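Local coordinates for uncharacterized protein (Bacteroides uniformis, PDB 4JPQ), which is of unknown function but probably binds carbohydrate, as a member of carbohydrate-binding family 9, at residues S199-G202 and M207-C210; C186-K189 and H194-S197; I201-P206 and P211-T216. All blocks are in the same frame, centred on the assembly; numbering follows the deposited sequence.

Interaction 1 of 3, residues S199-G202 and M207-C210; sequences SPIG and MFHC
I201 meets the 207-210 segment with the end of its side chain. Its CD1 methyl lies 3.8 Å from SG of C210. The same CD1 comes to the edge of the F208 ring, near its plane, 4.2 Å from F208 CD1. It also rests 3.8 Å from the backbone O of M207, a selenomethionine. The other branch, I201 CG2, is 4.1 Å from C210 SG, so both branches of the isoleucine touch the sulfur. With I201 CG1 anti to the carbonyl carbon (chi1 -65°) and the chain extended beyond it (chi2 166°), CD1 is carried in among sulfur, ring and carbonyl.

Both segments belong to the loop between strand 195-197 and strand 215-219, and the contact brings its two arms together. H209 is the centre of an inverse gamma turn, with a weak bond from C210 N to F208 O. H209 ND1 is hydrogen-bonded to Y102 OH, and the F208 ring stacks on Y184. On the other arm, I201 N is held by N41 OD1. F208 N binds a CXS molecule, probably from the crystallisation liquor, which may mark a pocket. Apart from the M207 carbonyl the meeting groups are carbon and sulfur, so the contact rests on van der Waals packing rather than on directed bonds.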
loop_
_atom_site.group_PDB
_atom_site.type_symbol
_atom_site.label_atom_id
_atom_site.label_comp_id
_atom_site.label_asym_id
_atom_site.label_seq_id
_atom_site.Cartn_x
_atom_site.Cartn_y
_atom_site.Cartn_z
ATOM N N SER A 199 5.807 -5.451 8.752
ATOM C CA SER A 199 7.062 -6.015 9.243
ATOM C C SER A 199 7.684 -4.918 10.103
ATOM O O SER A 199 7.529 -3.726 9.747
ATOM C CB SER A 199 7.997 -6.430 8.114
ATOM O OG SER A 199 9.176 -7.000 8.642
ATOM N N PRO A 200 8.389 -5.295 11.214
ATOM C CA PRO A 200 8.901 -4.250 12.117
ATOM C C PRO A 200 10.078 -3.425 11.598
ATOM O O PRO A 200 10.836 -3.888 10.744
ATOM C CB PRO A 200 9.294 -5.028 13.387
ATOM C CG PRO A 200 8.564 -6.320 13.291
ATOM C CD PRO A 200 8.558 -6.624 11.823
ATOM N N ILE A 201 10.203 -2.214 12.151
ATOM C CA ILE A 201 11.243 -1.225 11.813
ATOM C C ILE A 201 11.919 -0.812 13.116
ATOM O O ILE A 201 11.225 -0.492 14.088
ATOM C CB ILE A 201 10.642 0.023 11.120
ATOM C CG1 ILE A 201 10.045 -0.355 9.758
ATOM C CG2 ILE A 201 11.698 1.116 10.949
ATOM C CD1 ILE A 201 9.146 0.702 9.155
ATOM N N GLY A 202 13.258 -0.790 13.109
ATOM C CA GLY A 202 14.069 -0.470 14.287
ATOM C C GLY A 202 14.823 0.849 14.229
ATOM O O GLY A 202 15.887 0.965 14.820
HETATM N N MSE A 207 9.983 6.500 10.296
HETATM C CA MSE A 207 10.610 6.559 8.984
HETATM C C MSE A 207 10.192 5.317 8.231
HETATM O O MSE A 207 10.415 4.215 8.708
HETATM C CB MSE A 207 12.100 6.606 9.274
HETATM C CG MSE A 207 12.515 7.940 9.892
HETATM SE SE MSE A 207 14.422 8.208 9.667
HETATM C CE MSE A 207 15.019 7.884 11.517
ATOM N N PHE A 208 9.561 5.488 7.073
ATOM C CA PHE A 208 9.079 4.365 6.263
ATOM C C PHE A 208 9.938 4.019 5.050
ATOM O O PHE A 208 9.815 2.906 4.545
ATOM C CB PHE A 208 7.638 4.617 5.754
ATOM C CG PHE A 208 6.545 4.602 6.814
ATOM C CD1 PHE A 208 6.609 3.820 7.984
ATOM C CD2 PHE A 208 5.367 5.298 6.560
ATOM C CE1 PHE A 208 5.564 3.815 8.897
ATOM C CE2 PHE A 208 4.318 5.281 7.465
ATOM C CZ PHE A 208 4.416 4.538 8.635
ATOM N N HIS A 209 10.784 4.937 4.577
ATOM C CA HIS A 209 11.639 4.701 3.389
ATOM C C HIS A 209 12.929 3.920 3.743
ATOM O O HIS A 209 14.044 4.376 3.474
ATOM C CB HIS A 209 11.935 6.043 2.705
ATOM C CG HIS A 209 10.718 6.716 2.154
ATOM N ND1 HIS A 209 10.388 6.684 0.817
ATOM C CD2 HIS A 209 9.738 7.421 2.767
ATOM C CE1 HIS A 209 9.263 7.352 0.627
ATOM N NE2 HIS A 209 8.846 7.809 1.794
ATOM N N CYS A 210 12.754 2.700 4.265
ATOM C CA CYS A 210 13.842 1.869 4.813
ATOM C C CYS A 210 13.820 0.426 4.290
ATOM O O CYS A 210 13.310 -0.475 4.962
ATOM C CB CYS A 210 13.755 1.899 6.336
ATOM S SG CYS A 210 12.086 1.585 6.928
#

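Interaction 2 of 3, residues C186-K189 and H194-S197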
loop_
_atom_site.group_PDB
_atom_site.type_symbol
_atom_site.label_atom_id
_atom_site.label_comp_id
_atom_site.label_asym_id
_atom_site.label_seq_id
_atom_site.Cartn_x
_atom_site.Cartn_y
_atom_site.Cartn_z
ATOM N N CYS A 186 -1.090 5.403 8.127
ATOM C CA CYS A 186 -0.742 6.674 8.757
ATOM C C CYS A 186 -1.771 7.757 8.457
ATOM O O CYS A 186 -2.765 7.497 7.785
ATOM C CB CYS A 186 0.654 7.142 8.284
ATOM S SG CYS A 186 0.699 7.589 6.543
ATOM N N GLY A 187 -1.518 8.961 8.982
ATOM C CA GLY A 187 -2.337 10.144 8.733
ATOM C C GLY A 187 -1.771 11.312 9.507
ATOM O O GLY A 187 -2.223 11.589 10.607
ATOM N N ASP A 188 -0.731 11.940 8.947
ATOM C CA ASP A 188 0.018 13.007 9.623
ATOM C C ASP A 188 -0.846 14.151 10.145
ATOM O O ASP A 188 -0.597 14.613 11.249
ATOM C CB ASP A 188 1.184 13.555 8.753
ATOM C CG ASP A 188 2.327 12.529 8.526
ATOM O OD1 ASP A 188 2.138 11.311 8.726
ATOM O OD2 ASP A 188 3.428 12.959 8.119
ATOM N N LYS A 189 -1.856 14.575 9.381
ATOM C CA LYS A 189 -2.743 15.698 9.778
ATOM C C LYS A 189 -4.112 15.297 10.374
ATOM O O LYS A 189 -5.020 16.134 10.512
ATOM C CB LYS A 189 -2.876 16.718 8.632
ATOM C CG LYS A 189 -1.631 17.595 8.449
ATOM C CD LYS A 189 -1.908 18.863 7.645
ATOM C CE LYS A 189 -0.810 19.903 7.816
ATOM N NZ LYS A 189 -1.243 21.224 7.271
ATOM N N HIS A 194 -0.628 8.685 13.627
ATOM C CA HIS A 194 -0.136 7.367 14.003
ATOM C C HIS A 194 0.692 6.770 12.899
ATOM O O HIS A 194 0.642 7.232 11.754
ATOM C CB HIS A 194 -1.318 6.472 14.291
ATOM C CG HIS A 194 -2.285 6.404 13.164
ATOM N ND1 HIS A 194 -3.283 7.332 12.984
ATOM C CD2 HIS A 194 -2.381 5.540 12.133
ATOM C CE1 HIS A 194 -3.966 7.026 11.897
ATOM N NE2 HIS A 194 -3.435 5.947 11.363
ATOM N N PHE A 195 1.461 5.750 13.258
ATOM C CA PHE A 195 2.386 5.092 12.324
ATOM C C PHE A 195 2.457 3.592 12.600
ATOM O O PHE A 195 2.986 3.177 13.639
ATOM C CB PHE A 195 3.763 5.738 12.453
ATOM C CG PHE A 195 3.764 7.184 12.104
ATOM C CD1 PHE A 195 3.683 7.582 10.766
ATOM C CD2 PHE A 195 3.773 8.155 13.095
ATOM C CE1 PHE A 195 3.661 8.932 10.414
ATOM C CE2 PHE A 195 3.738 9.508 12.757
ATOM C CZ PHE A 195 3.687 9.899 11.411
ATOM N N LEU A 196 1.899 2.812 11.673
ATOM C CA LEU A 196 1.795 1.352 11.758
ATOM C C LEU A 196 2.449 0.674 10.567
ATOM O O LEU A 196 2.410 1.201 9.454
ATOM C CB LEU A 196 0.326 0.943 11.832
ATOM C CG LEU A 196 -0.309 0.811 13.219
ATOM C CD1 LEU A 196 0.032 1.936 14.177
ATOM C CD2 LEU A 196 -1.818 0.655 13.082
ATOM N N SER A 197 3.064 -0.482 10.822
ATOM C CA SER A 197 3.724 -1.281 9.774
ATOM C C SER A 197 3.389 -2.763 9.916
ATOM O O SER A 197 2.920 -3.214 10.979
ATOM C CB SER A 197 5.243 -1.114 9.809
ATOM O OG SER A 197 5.816 -1.825 10.907
HETATM O O HOH W 1 0.680 9.899 10.603
#
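F195 CG is anti to its carbonyl carbon (chi1 -62°), which sends the ring toward C186 and D188. H194 turns differently. Its CG sits between the backbone N and the carbonyl carbon (chi1 55°), and its imidazole lies against the backbone of C186 and G187. D188 and F195 side chains cross at about a right angle. D188 OD1 comes 3.3 Å from F195 CE1, with carboxylate and ring planes 75° apart. Beside it, C186 CB packs 3.9 Å from F195 CD1. G187 N stands over one face of the H194 ring, 4.2 Å above its plane and toward the rim.

The two segments lie at the loop end of a hairpin, where the chain leaves one strand and enters the next. Strand 178-186 ends in the first, and strand 195-197, its antiparallel partner, lies in the second. A water bridges them here. The water oxygen accepts from G187 N at 2.9 Å. The same water donates to D188 OD1 at 2.8 Å and to H194 O at 2.9 Å. H194 O also takes a CA-H...O contact from C186 CA at 3.3 Å. The imidazole is tied at both nitrogens, ND1 to T192 O and NE2 to K185 NZ. Y45 meets the F195 ring edge-to-face. The F195 side chain also lies close to the bound CXS.

Interaction 3 of 3, residues I201-P206 and P211-T216; sequences IGLERP and PAFFGT
The long loop between strand 195-197 and strand 215-219 folds back on itself where F213 meets I201, G202 and L203. F213 closes a short 3-10 segment, 211-213, just before the chain enters its last strand. Its side chain carries the contact. F213 CG is anti to the carbonyl carbon (chi1 -68°), which turns the ring so that a face meets the backbone of 201-202.

One face of the ring is covered by that backbone. G202 N sits 3.4 Å above the F213 ring plane, offset toward the rim. I201 CA makes an off-centre CH-pi contact on the F213 ring, 4.2 Å from its centroid and 30° off the normal. At the root of the side chain, F213 CB lies 3.9 Å from I201 CG1. Farther out, L203 CD2 reaches F213 CE2 obliquely at 4.0 Å. The other L203 methyl, CD1, packs on C210 CB at 3.8 Å.

The turn beneath F213 has its own holds. F214 N gives a weak bond to P211 O, and P211 CA lies over the centre of the F214 ring. On the other arm, L203 O accepts a hydrogen bond from W42 NE1. G215 and T216 then join the sheet through backbone bonds to G181, K5 and L7.

With alanine in place of F213 the ring is gone, and the G202 backbone and L203 methyl would probably lose their cover, leaving the 201-203 arm freer to move. Across the contact, the ring meets peptide backbone on its face and aliphatic carbon at its root and at CE2. Dispersion and weak CH-pi attraction therefore join the two arms, and hydrogen bonds such as L203 O to W42 NE1 hold the loop to other parts of the chain.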
loop_
_atom_site.group_PDB
_atom_site.type_symbol
_atom_site.label_atom_id
_atom_site.label_comp_id
_atom_site.label_asym_id
_atom_site.label_seq_id
_atom_site.Cartn_x
_atom_site.Cartn_y
_atom_site.Cartn_z
ATOM N N ILE A 201 10.203 -2.214 12.151
ATOM C CA ILE A 201 11.243 -1.225 11.813
ATOM C C ILE A 201 11.919 -0.812 13.116
ATOM O O ILE A 201 11.225 -0.492 14.088
ATOM C CB ILE A 201 10.642 0.023 11.120
ATOM C CG1 ILE A 201 10.045 -0.355 9.758
ATOM C CG2 ILE A 201 11.698 1.116 10.949
ATOM C CD1 ILE A 201 9.146 0.702 9.155
ATOM N N GLY A 202 13.258 -0.790 13.109
ATOM C CA GLY A 202 14.069 -0.470 14.287
ATOM C C GLY A 202 14.823 0.849 14.229
ATOM O O GLY A 202 15.887 0.965 14.820
ATOM N N LEU A 203 14.278 1.840 13.529
ATOM C CA LEU A 203 14.885 3.164 13.435
ATOM C C LEU A 203 14.370 3.918 14.643
ATOM O O LEU A 203 13.242 3.665 15.095
ATOM C CB LEU A 203 14.520 3.851 12.118
ATOM C CG LEU A 203 14.997 3.103 10.858
ATOM C CD1 LEU A 203 14.386 3.697 9.598
ATOM C CD2 LEU A 203 16.518 3.064 10.757
ATOM N N GLU A 204 15.159 4.876 15.131
ATOM C CA GLU A 204 14.831 5.657 16.342
ATOM C C GLU A 204 13.505 6.454 16.311
ATOM O O GLU A 204 12.988 6.804 17.355
ATOM C CB GLU A 204 15.989 6.597 16.752
ATOM C CG GLU A 204 16.376 7.669 15.739
ATOM C CD GLU A 204 17.153 8.813 16.367
ATOM O OE1 GLU A 204 17.557 8.704 17.549
ATOM O OE2 GLU A 204 17.335 9.833 15.671
ATOM N N ARG A 205 12.974 6.763 15.117
ATOM C CA ARG A 205 11.708 7.548 14.977
ATOM C C ARG A 205 10.950 7.189 13.657
ATOM O O ARG A 205 11.485 6.423 12.857
ATOM C CB ARG A 205 11.988 9.046 15.160
ATOM C CG ARG A 205 12.984 9.589 14.178
ATOM C CD ARG A 205 13.499 10.980 14.531
ATOM N NE ARG A 205 14.573 11.265 13.592
ATOM C CZ ARG A 205 14.409 11.611 12.311
ATOM N NH1 ARG A 205 13.195 11.781 11.773
ATOM N NH2 ARG A 205 15.485 11.786 11.550
ATOM N N PRO A 206 9.689 7.663 13.463
ATOM C CA PRO A 206 8.890 7.244 12.287
ATOM C C PRO A 206 9.471 7.552 10.926
ATOM O O PRO A 206 9.492 8.702 10.489
ATOM C CB PRO A 206 7.549 7.953 12.493
ATOM C CG PRO A 206 7.468 8.071 13.965
ATOM C CD PRO A 206 8.852 8.458 14.374
ATOM N N PRO A 211 14.391 0.204 3.086
ATOM C CA PRO A 211 14.502 -1.125 2.479
ATOM C C PRO A 211 15.131 -2.228 3.336
ATOM O O PRO A 211 14.804 -3.394 3.134
ATOM C CB PRO A 211 15.370 -0.872 1.243
ATOM C CG PRO A 211 15.055 0.517 0.862
ATOM C CD PRO A 211 14.879 1.247 2.159
ATOM N N ALA A 212 16.038 -1.870 4.246
ATOM C CA ALA A 212 16.638 -2.838 5.179
ATOM C C ALA A 212 15.580 -3.555 6.034
ATOM O O ALA A 212 15.755 -4.728 6.340
ATOM C CB ALA A 212 17.658 -2.154 6.081
ATOM N N PHE A 213 14.497 -2.851 6.389
ATOM C CA PHE A 213 13.421 -3.403 7.229
ATOM C C PHE A 213 12.229 -4.011 6.499
ATOM O O PHE A 213 11.285 -4.480 7.158
ATOM C CB PHE A 213 13.003 -2.369 8.285
ATOM C CG PHE A 213 14.081 -2.125 9.297
ATOM C CD1 PHE A 213 14.273 -3.033 10.345
ATOM C CD2 PHE A 213 14.957 -1.033 9.177
ATOM C CE1 PHE A 213 15.287 -2.840 11.270
ATOM C CE2 PHE A 213 15.972 -0.833 10.103
ATOM C CZ PHE A 213 16.138 -1.741 11.150
ATOM N N PHE A 214 12.281 -4.051 5.159
ATOM C CA PHE A 214 11.227 -4.700 4.380
ATOM C C PHE A 214 11.178 -6.196 4.661
ATOM O O PHE A 214 12.204 -6.818 4.934
ATOM C CB PHE A 214 11.430 -4.618 2.854
ATOM C CG PHE A 214 11.281 -3.250 2.221
ATOM C CD1 PHE A 214 10.588 -2.192 2.810
ATOM C CD2 PHE A 214 11.755 -3.082 0.910
ATOM C CE1 PHE A 214 10.472 -0.973 2.142
ATOM C CE2 PHE A 214 11.624 -1.872 0.235
ATOM C CZ PHE A 214 10.981 -0.813 0.851
ATOM N N GLY A 215 9.974 -6.754 4.545
ATOM C CA GLY A 215 9.719 -8.182 4.686
ATOM C C GLY A 215 9.870 -8.805 3.319
ATOM O O GLY A 215 10.189 -8.103 2.350
ATOM N N THR A 216 9.627 -10.114 3.257
ATOM C CA THR A 216 9.764 -10.903 2.034
ATOM C C THR A 216 8.390 -11.275 1.477
ATOM O O THR A 216 7.478 -11.630 2.230
ATOM C CB THR A 216 10.600 -12.166 2.300
ATOM O OG1 THR A 216 11.873 -11.768 2.827
ATOM C CG2 THR A 216 10.810 -12.984 1.014
#

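In the fold
Interactions 1 and 3 share I201 and G202 and lie almost on top of each other, with centres about 2 Å apart. Both close the loop between strand 195-197 and strand 215-219, and both are partly buried and apolar. Interaction 3 is the more peripheral, with an exposed glycine under its ring. Interaction 2 is more buried and lies about 13 Å from interaction 1, centre to centre. It joins the end of strand 178-186 to strand 195-197. It alone has a bridging water, and it is the one where a carboxylate takes part in the contact. F208 joins the first two: its CZ is 3.8 Å from F195 CD1. P206 CG likewise packs 3.8 Å from F195 CD2, connecting interactions 2 and 3.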